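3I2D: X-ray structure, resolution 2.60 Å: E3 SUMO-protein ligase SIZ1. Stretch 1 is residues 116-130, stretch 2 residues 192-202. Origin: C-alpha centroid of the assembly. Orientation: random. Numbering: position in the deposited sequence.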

ATOM      1  N   LYS A 116       3.611  16.322  -2.986  1.00 83.45           N
ATOM      2  CA  LYS A 116       3.281  14.940  -2.723  1.00 80.56           C
ATOM      3  C   LYS A 116       3.437  14.636  -1.234  1.00 76.25           C
ATOM      4  O   LYS A 116       3.770  13.516  -0.854  1.00 80.89           O
ATOM      5  CB  LYS A 116       4.193  14.024  -3.538  1.00 87.13           C
ATOM      6  CG  LYS A 116       3.942  14.059  -5.032  1.00 91.45           C
ATOM      7  CD  LYS A 116       4.660  12.906  -5.736  1.00 91.22           C
ATOM      8  CE  LYS A 116       4.363  12.901  -7.230  1.00 91.22           C
ATOM      9  NZ  LYS A 116       2.893  12.887  -7.504  1.00 89.98           N
ATOM     10  N   HIS A 117       3.204  15.627  -0.385  1.00 66.62           N
ATOM     11  CA  HIS A 117       3.344  15.410   1.046  1.00 62.09           C
ATOM     12  C   HIS A 117       2.060  15.680   1.786  1.00 59.55           C
ATOM     13  O   HIS A 117       1.290  16.559   1.409  1.00 57.93           O
ATOM     14  CB  HIS A 117       4.450  16.288   1.604  1.00 66.31           C
ATOM     15  CG  HIS A 117       5.811  15.891   1.140  1.00 72.38           C
ATOM     16  ND1 HIS A 117       6.243  16.096  -0.154  1.00 74.62           N
ATOM     17  CD2 HIS A 117       6.806  15.222   1.771  1.00 71.65           C
ATOM     18  CE1 HIS A 117       7.444  15.565  -0.300  1.00 77.87           C
ATOM     19  NE2 HIS A 117       7.809  15.028   0.852  1.00 76.02           N
ATOM     20  N   ARG A 118       1.827  14.924   2.852  1.00 52.57           N
ATOM     21  CA  ARG A 118       0.597  15.099   3.611  1.00 53.07           C
ATOM     22  C   ARG A 118       0.787  14.772   5.079  1.00 50.38           C
ATOM     23  O   ARG A 118       1.668  13.993   5.434  1.00 57.49           O
ATOM     24  CB  ARG A 118      -0.497  14.214   3.022  1.00 53.13           C
ATOM     25  CG  ARG A 118      -0.538  14.248   1.506  1.00 61.60           C
ATOM     26  CD  ARG A 118      -1.908  14.621   1.008  1.00 71.58           C
ATOM     27  NE  ARG A 118      -2.378  15.862   1.607  1.00 67.60           N
ATOM     28  CZ  ARG A 118      -3.615  16.326   1.471  1.00 77.54           C
ATOM     29  NH1 ARG A 118      -4.507  15.651   0.750  1.00 72.51           N
ATOM     30  NH2 ARG A 118      -3.970  17.459   2.065  1.00 82.64           N
ATOM     31  N   LEU A 119      -0.038  15.372   5.931  1.00 45.79           N
ATOM     32  CA  LEU A 119       0.044  15.138   7.371  1.00 50.78           C
ATOM     33  C   LEU A 119      -0.981  14.071   7.776  1.00 52.52           C
ATOM     34  O   LEU A 119      -2.182  14.331   7.803  1.00 57.75           O
ATOM     35  CB  LEU A 119      -0.247  16.432   8.116  1.00 48.04           C
ATOM     36  CG  LEU A 119       0.337  16.641   9.508  1.00 47.00           C
ATOM     37  CD1 LEU A 119      -0.742  17.305  10.333  1.00 43.99           C
ATOM     38  CD2 LEU A 119       0.791  15.328  10.139  1.00 54.22           C
ATOM     39  N   TYR A 120      -0.505  12.872   8.084  1.00 49.86           N
ATOM     40  CA  TYR A 120      -1.395  11.782   8.453  1.00 51.67           C
ATOM     41  C   TYR A 120      -1.408  11.512   9.948  1.00 54.76           C
ATOM     42  O   TYR A 120      -0.386  11.602  10.625  1.00 59.22           O
ATOM     43  CB  TYR A 120      -0.985  10.497   7.721  1.00 47.44           C
ATOM     44  CG  TYR A 120      -1.442  10.401   6.285  1.00 46.07           C
ATOM     45  CD1 TYR A 120      -2.057  11.483   5.647  1.00 50.46           C
ATOM     46  CD2 TYR A 120      -1.292   9.214   5.568  1.00 47.04           C
ATOM     47  CE1 TYR A 120      -2.518  11.381   4.335  1.00 44.05           C
ATOM     48  CE2 TYR A 120      -1.747   9.099   4.253  1.00 45.90           C
ATOM     49  CZ  TYR A 120      -2.360  10.184   3.649  1.00 53.33           C
ATOM     50  OH  TYR A 120      -2.826  10.068   2.362  1.00 57.96           O
ATOM     51  N   LEU A 121      -2.576  11.195  10.476  1.00 51.88           N
ATOM     52  CA  LEU A 121      -2.644  10.865  11.877  1.00 47.30           C
ATOM     53  C   LEU A 121      -2.841   9.350  11.922  1.00 52.02           C
ATOM     54  O   LEU A 121      -3.699   8.802  11.219  1.00 47.34           O
ATOM     55  CB  LEU A 121      -3.807  11.581  12.533  1.00 49.46           C
ATOM     56  CG  LEU A 121      -3.986  11.284  14.016  1.00 51.06           C
ATOM     57  CD1 LEU A 121      -2.708  11.607  14.782  1.00 37.24           C
ATOM     58  CD2 LEU A 121      -5.170  12.091  14.518  1.00 50.40           C
ATOM     59  N   PHE A 122      -2.009   8.672  12.704  1.00 49.04           N
ATOM     60  CA  PHE A 122      -2.097   7.223  12.838  1.00 52.99           C
ATOM     61  C   PHE A 122      -2.568   6.872  14.234  1.00 51.98           C
ATOM     62  O   PHE A 122      -2.435   7.670  15.163  1.00 52.34           O
ATOM     63  CB  PHE A 122      -0.735   6.545  12.624  1.00 50.06           C
ATOM     64  CG  PHE A 122      -0.269   6.547  11.204  1.00 57.76           C
ATOM     65  CD1 PHE A 122       0.179   7.718  10.607  1.00 55.81           C
ATOM     66  CD2 PHE A 122      -0.287   5.378  10.458  1.00 56.05           C
ATOM     67  CE1 PHE A 122       0.598   7.724   9.299  1.00 47.41           C
ATOM     68  CE2 PHE A 122       0.130   5.374   9.142  1.00 53.24           C
ATOM     69  CZ  PHE A 122       0.575   6.549   8.562  1.00 57.05           C
ATOM     70  N   SER A 123      -3.101   5.668  14.375  1.00 44.56           N
ATOM     71  CA  SER A 123      -3.560   5.202  15.659  1.00 41.87           C
ATOM     72  C   SER A 123      -3.287   3.724  15.747  1.00 42.04           C
ATOM     73  O   SER A 123      -3.396   3.018  14.764  1.00 46.60           O
ATOM     74  CB  SER A 123      -5.048   5.457  15.808  1.00 43.57           C
ATOM     75  OG  SER A 123      -5.516   4.951  17.040  1.00 53.89           O
ATOM     76  N   GLY A 124      -2.918   3.256  16.928  1.00 45.20           N
ATOM     77  CA  GLY A 124      -2.656   1.845  17.115  1.00 44.57           C
ATOM     78  C   GLY A 124      -2.896   1.516  18.570  1.00 41.91           C
ATOM     79  O   GLY A 124      -2.979   2.415  19.394  1.00 48.09           O
ATOM     80  N   MET A 125      -3.021   0.244  18.905  1.00 48.00           N
ATOM     81  CA  MET A 125      -3.240  -0.108  20.303  1.00 54.93           C
ATOM     82  C   MET A 125      -1.900  -0.258  21.016  1.00 52.49           C
ATOM     83  O   MET A 125      -0.910  -0.642  20.406  1.00 48.05           O
ATOM     84  CB  MET A 125      -4.004  -1.427  20.426  1.00 56.81           C
ATOM     85  CG  MET A 125      -5.275  -1.505  19.632  1.00 60.16           C
ATOM     86  SD  MET A 125      -5.964  -3.151  19.833  1.00 70.24           S
ATOM     87  CE  MET A 125      -7.531  -2.730  20.551  1.00 71.38           C
ATOM     88  N   ILE A 126      -1.876   0.050  22.309  1.00 53.29           N
ATOM     89  CA  ILE A 126      -0.669  -0.088  23.099  1.00 54.66           C
ATOM     90  C   ILE A 126      -0.379  -1.586  23.282  1.00 58.25           C
ATOM     91  O   ILE A 126       0.771  -2.011  23.339  1.00 62.10           O
ATOM     92  CB  ILE A 126      -0.830   0.609  24.461  1.00 53.11           C
ATOM     93  CG1 ILE A 126      -0.547   2.107  24.314  1.00 58.04           C
ATOM     94  CG2 ILE A 126       0.148   0.043  25.465  1.00 62.39           C
ATOM     95  CD1 ILE A 126      -1.409   2.815  23.305  1.00 60.54           C
ATOM     96  N   ASN A 127      -1.432  -2.388  23.352  1.00 61.07           N
ATOM     97  CA  ASN A 127      -1.282  -3.826  23.507  1.00 64.11           C
ATOM     98  C   ASN A 127      -2.079  -4.509  22.416  1.00 62.69           C
ATOM     99  O   ASN A 127      -3.175  -5.000  22.659  1.00 63.97           O
ATOM    100  CB  ASN A 127      -1.789  -4.270  24.884  1.00 72.58           C
ATOM    101  CG  ASN A 127      -0.772  -4.018  25.990  1.00 85.33           C
ATOM    102  OD1 ASN A 127       0.201  -4.762  26.124  1.00 92.83           O
ATOM    103  ND2 ASN A 127      -0.982  -2.958  26.777  1.00 81.50           N
ATOM    104  N   PRO A 128      -1.546  -4.530  21.187  1.00 60.53           N
ATOM    105  CA  PRO A 128      -2.239  -5.166  20.063  1.00 61.24           C
ATOM    106  C   PRO A 128      -2.212  -6.687  20.105  1.00 69.99           C
ATOM    107  O   PRO A 128      -1.399  -7.303  20.810  1.00 67.11           O
ATOM    108  CB  PRO A 128      -1.489  -4.632  18.846  1.00 57.92           C
ATOM    109  CG  PRO A 128      -0.095  -4.467  19.371  1.00 56.14           C
ATOM    110  CD  PRO A 128      -0.325  -3.840  20.731  1.00 54.23           C
ATOM    111  N   LEU A 129      -3.116  -7.290  19.343  1.00 75.32           N
ATOM    112  CA  LEU A 129      -3.173  -8.736  19.257  1.00 78.81           C
ATOM    113  C   LEU A 129      -1.799  -9.181  18.774  1.00 80.75           C
ATOM    114  O   LEU A 129      -1.132  -9.992  19.428  1.00 82.70           O
ATOM    115  CB  LEU A 129      -4.247  -9.180  18.253  1.00 78.19           C
ATOM    116  CG  LEU A 129      -5.691  -9.362  18.740  1.00 80.46           C
ATOM    117  CD1 LEU A 129      -6.223  -8.092  19.406  1.00 74.81           C
ATOM    118  CD2 LEU A 129      -6.548  -9.754  17.547  1.00 73.53           C
ATOM    119  N   GLY A 130      -1.375  -8.613  17.642  1.00 73.57           N
ATOM    120  CA  GLY A 130      -0.088  -8.959  17.066  1.00 68.23           C
ATOM    121  C   GLY A 130       1.123  -8.349  17.751  1.00 70.17           C
ATOM    122  O   GLY A 130       1.228  -8.333  18.979  1.00 69.89           O
ATOM    123  N   THR A 192     -12.101  -0.261  25.597  1.00 47.78           N
ATOM    124  CA  THR A 192     -11.650  -1.340  26.480  1.00 46.86           C
ATOM    125  C   THR A 192     -10.132  -1.500  26.413  1.00 50.60           C
ATOM    126  O   THR A 192      -9.547  -2.229  27.199  1.00 57.88           O
ATOM    127  CB  THR A 192     -12.261  -2.699  26.095  1.00 43.17           C
ATOM    128  OG1 THR A 192     -11.869  -3.038  24.755  1.00 46.73           O
ATOM    129  CG2 THR A 192     -13.778  -2.662  26.208  1.00 35.91           C
ATOM    130  N   LYS A 193      -9.498  -0.818  25.467  1.00 53.56           N
ATOM    131  CA  LYS A 193      -8.058  -0.906  25.307  1.00 50.70           C
ATOM    132  C   LYS A 193      -7.482   0.495  25.147  1.00 48.66           C
ATOM    133  O   LYS A 193      -8.220   1.423  24.851  1.00 49.12           O
ATOM    134  CB  LYS A 193      -7.749  -1.760  24.075  1.00 47.05           C
ATOM    135  CG  LYS A 193      -8.686  -2.937  23.952  1.00 55.08           C
ATOM    136  CD  LYS A 193      -8.078  -4.117  23.204  1.00 68.76           C
ATOM    137  CE  LYS A 193      -6.837  -4.679  23.892  1.00 71.47           C
ATOM    138  NZ  LYS A 193      -6.247  -5.785  23.069  1.00 74.48           N
ATOM    139  N   GLU A 194      -6.177   0.651  25.371  1.00 52.25           N
ATOM    140  CA  GLU A 194      -5.524   1.947  25.200  1.00 53.88           C
ATOM    141  C   GLU A 194      -4.978   2.073  23.783  1.00 53.80           C
ATOM    142  O   GLU A 194      -4.591   1.081  23.175  1.00 49.39           O
ATOM    143  CB  GLU A 194      -4.377   2.122  26.187  1.00 60.86           C
ATOM    144  CG  GLU A 194      -4.802   2.655  27.532  1.00 77.12           C
ATOM    145  CD  GLU A 194      -3.623   3.081  28.381  1.00 83.20           C
ATOM    146  OE1 GLU A 194      -2.734   2.229  28.620  1.00 86.82           O
ATOM    147  OE2 GLU A 194      -3.588   4.263  28.802  1.00 81.21           O
ATOM    148  N   TYR A 195      -4.959   3.293  23.256  1.00 48.08           N
ATOM    149  CA  TYR A 195      -4.448   3.524  21.912  1.00 48.15           C
ATOM    150  C   TYR A 195      -3.477   4.700  21.922  1.00 50.36           C
ATOM    151  O   TYR A 195      -3.556   5.575  22.773  1.00 46.83           O
ATOM    152  CB  TYR A 195      -5.576   3.857  20.934  1.00 43.76           C
ATOM    153  CG  TYR A 195      -6.668   2.823  20.788  1.00 39.36           C
ATOM    154  CD1 TYR A 195      -7.593   2.596  21.813  1.00 37.46           C
ATOM    155  CD2 TYR A 195      -6.811   2.113  19.600  1.00 26.61           C
ATOM    156  CE1 TYR A 195      -8.638   1.689  21.647  1.00 39.57           C
ATOM    157  CE2 TYR A 195      -7.841   1.213  19.424  1.00 40.25           C
ATOM    158  CZ  TYR A 195      -8.751   1.005  20.446  1.00 41.63           C
ATOM    159  OH  TYR A 195      -9.769   0.111  20.245  1.00 43.98           O
ATOM    160  N   LYS A 196      -2.565   4.731  20.966  1.00 48.47           N
ATOM    161  CA  LYS A 196      -1.622   5.832  20.905  1.00 51.91           C
ATOM    162  C   LYS A 196      -1.661   6.374  19.481  1.00 53.31           C
ATOM    163  O   LYS A 196      -1.659   5.607  18.518  1.00 51.33           O
ATOM    164  CB  LYS A 196      -0.214   5.346  21.278  1.00 50.57           C
ATOM    165  CG  LYS A 196       0.737   6.453  21.679  1.00 55.76           C
ATOM    166  CD  LYS A 196       2.034   5.883  22.226  1.00 73.24           C
ATOM    167  CE  LYS A 196       3.015   6.976  22.667  1.00 80.73           C
ATOM    168  NZ  LYS A 196       2.512   7.812  23.802  1.00 81.04           N
ATOM    169  N   LEU A 197      -1.731   7.693  19.344  1.00 49.38           N
ATOM    170  CA  LEU A 197      -1.771   8.299  18.027  1.00 49.13           C
ATOM    171  C   LEU A 197      -0.469   9.017  17.727  1.00 52.19           C
ATOM    172  O   LEU A 197       0.226   9.448  18.639  1.00 55.61           O
ATOM    173  CB  LEU A 197      -2.941   9.273  17.926  1.00 45.60           C
ATOM    174  CG  LEU A 197      -4.329   8.631  18.000  1.00 49.22           C
ATOM    175  CD1 LEU A 197      -4.591   8.071  19.399  1.00 48.69           C
ATOM    176  CD2 LEU A 197      -5.364   9.677  17.666  1.00 51.93           C
ATOM    177  N   PHE A 198      -0.133   9.118  16.444  1.00 53.05           N
ATOM    178  CA  PHE A 198       1.079   9.794  16.008  1.00 49.23           C
ATOM    179  C   PHE A 198       0.766  10.636  14.792  1.00 50.85           C
ATOM    180  O   PHE A 198      -0.051  10.256  13.960  1.00 54.83           O
ATOM    181  CB  PHE A 198       2.154   8.803  15.607  1.00 48.94           C
ATOM    182  CG  PHE A 198       2.583   7.890  16.702  1.00 56.08           C
ATOM    183  CD1 PHE A 198       1.807   6.796  17.056  1.00 61.07           C
ATOM    184  CD2 PHE A 198       3.780   8.106  17.364  1.00 53.38           C
ATOM    185  CE1 PHE A 198       2.225   5.926  18.057  1.00 64.16           C
ATOM    186  CE2 PHE A 198       4.205   7.247  18.361  1.00 56.10           C
ATOM    187  CZ  PHE A 198       3.432   6.156  18.709  1.00 62.88           C
ATOM    188  N   GLY A 199       1.419  11.785  14.697  1.00 54.77           N
ATOM    189  CA  GLY A 199       1.225  12.659  13.559  1.00 53.47           C
ATOM    190  C   GLY A 199       2.492  12.560  12.743  1.00 52.50           C
ATOM    191  O   GLY A 199       3.582  12.766  13.265  1.00 55.46           O
ATOM    192  N   TYR A 200       2.364  12.211  11.473  1.00 53.76           N
ATOM    193  CA  TYR A 200       3.530  12.081  10.605  1.00 52.33           C
ATOM    194  C   TYR A 200       3.307  12.816   9.295  1.00 57.13           C
ATOM    195  O   TYR A 200       2.188  12.822   8.754  1.00 51.34           O
ATOM    196  CB  TYR A 200       3.795  10.618  10.227  1.00 46.60           C
ATOM    197  CG  TYR A 200       4.308   9.702  11.315  1.00 54.40           C
ATOM    198  CD1 TYR A 200       3.567   8.593  11.722  1.00 53.26           C
ATOM    199  CD2 TYR A 200       5.573   9.878  11.866  1.00 54.53           C
ATOM    200  CE1 TYR A 200       4.078   7.674  12.647  1.00 47.36           C
ATOM    201  CE2 TYR A 200       6.091   8.967  12.788  1.00 55.70           C
ATOM    202  CZ  TYR A 200       5.337   7.868  13.170  1.00 53.21           C
ATOM    203  OH  TYR A 200       5.858   6.957  14.063  1.00 64.71           O
ATOM    204  N   ILE A 201       4.372  13.441   8.796  1.00 54.76           N
ATOM    205  CA  ILE A 201       4.321  14.076   7.487  1.00 47.77           C
ATOM    206  C   ILE A 201       4.775  12.889   6.643  1.00 47.72           C
ATOM    207  O   ILE A 201       5.856  12.339   6.864  1.00 51.06           O
ATOM    208  CB  ILE A 201       5.337  15.233   7.334  1.00 45.74           C
ATOM    209  CG1 ILE A 201       4.837  16.474   8.064  1.00 52.47           C
ATOM    210  CG2 ILE A 201       5.499  15.589   5.876  1.00 52.62           C
ATOM    211  CD1 ILE A 201       5.798  17.624   8.021  1.00 58.33           C
ATOM    212  N   VAL A 202       3.932  12.457   5.717  1.00 44.27           N
ATOM    213  CA  VAL A 202       4.278  11.322   4.878  1.00 45.03           C
ATOM    214  C   VAL A 202       4.343  11.759   3.433  1.00 47.14           C
ATOM    215  O   VAL A 202       3.739  12.765   3.036  1.00 47.10           O
ATOM    216  CB  VAL A 202       3.229  10.178   4.989  1.00 44.98           C
ATOM    217  CG1 VAL A 202       3.030   9.772   6.465  1.00 44.75           C
ATOM    218  CG2 VAL A 202       1.910  10.624   4.366  1.00 34.58           C
TER
HETATM  219  O   HOH W   1      -4.345  -1.835  24.122  1.00 51.98           O

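The two stretches are neighbouring antiparallel strands of one sheet, joined by a regular ladder of backbone hydrogen bonds and extended at one end by contacts between the loops that follow and precede the strands. Strand 117-125 and strand 195-202 run at 159° to each other, and the bonding alternates as antiparallel geometry requires. Arg-118 and Val-202 exchange two bonds, Arg-118 N to Val-202 O at 2.9 Å and Val-202 N to Arg-118 O at 2.8 Å; the pairs Tyr-120 with Tyr-200, Phe-122 with Phe-198 and Gly-124 with Lys-196 repeat the pattern. The intervening pairs lie closer, with CA of Ser-123 and CA of Leu-197 4.3 Å apart, and there CA-H groups approach carbonyl oxygens, as where Leu-197 CA sits 3.0 Å from Phe-122 O.

Because side chains alternate, the hydrogen-bonded pairs build one face of the sheet. Here Val-202 lays its CG2 over the Tyr-120 ring, 3.9 Å from the centroid, a CH-pi contact suited to a compact, beta-branched residue beside a flat aromatic surface. Its other methyl, CG1, lies 4.3 Å from Phe-122 CE1, at the edge of that ring. Tyr-200 in turn directs its edge toward the face of Phe-122 in an offset edge-to-face pair, with the planes at 75° and Phe-122 CD1 3.7 Å from Tyr-200 CD1, a geometry that can bring weakly positive ring hydrogens near a pi cloud.

The opposite face carries Leu-119, Leu-121, Ser-123, Leu-197 and Ile-201. Leu-121 CD1 packs 3.9 Å from Leu-197 CB, an apolar contact between buried side chains. With no side chain on Gly-199, the ends of Leu-119 and Leu-121 lean in beside its backbone, Leu-119 CD2 to 3.2 Å from Tyr-200 O and Leu-121 CD1 to 3.1 Å from Phe-198 O. Ser-123 is small, and its hydroxyl is satisfied elsewhere in the structure.

Beyond Gly-124 the side chains of Met-125 and Tyr-195 diverge at CB, yet the end of Met-125 comes nearer: with chi1 in m, Met-125 CG lies 3.7 Å from Tyr-195 CE2, and its polarizable sulfur SD lies 5.4 Å from the ring centroid, in an oblique sulfur-aromatic contact. Ile-126 N extends the ladder into the loops by donating to Glu-194 O at 3.0 Å, while Ile-126 CD1 reaches to 3.1 Å from Tyr-195 C. Water 1 continues the link, accepting from Asn-127 N and donating to Glu-194 O, both at 3.1 Å. Finally, the long aliphatic chain of Lys-193 carries its ammonium group to the backbone of the other loop, where Lys-193 NZ donates to Asn-127 O at 3.2 Å.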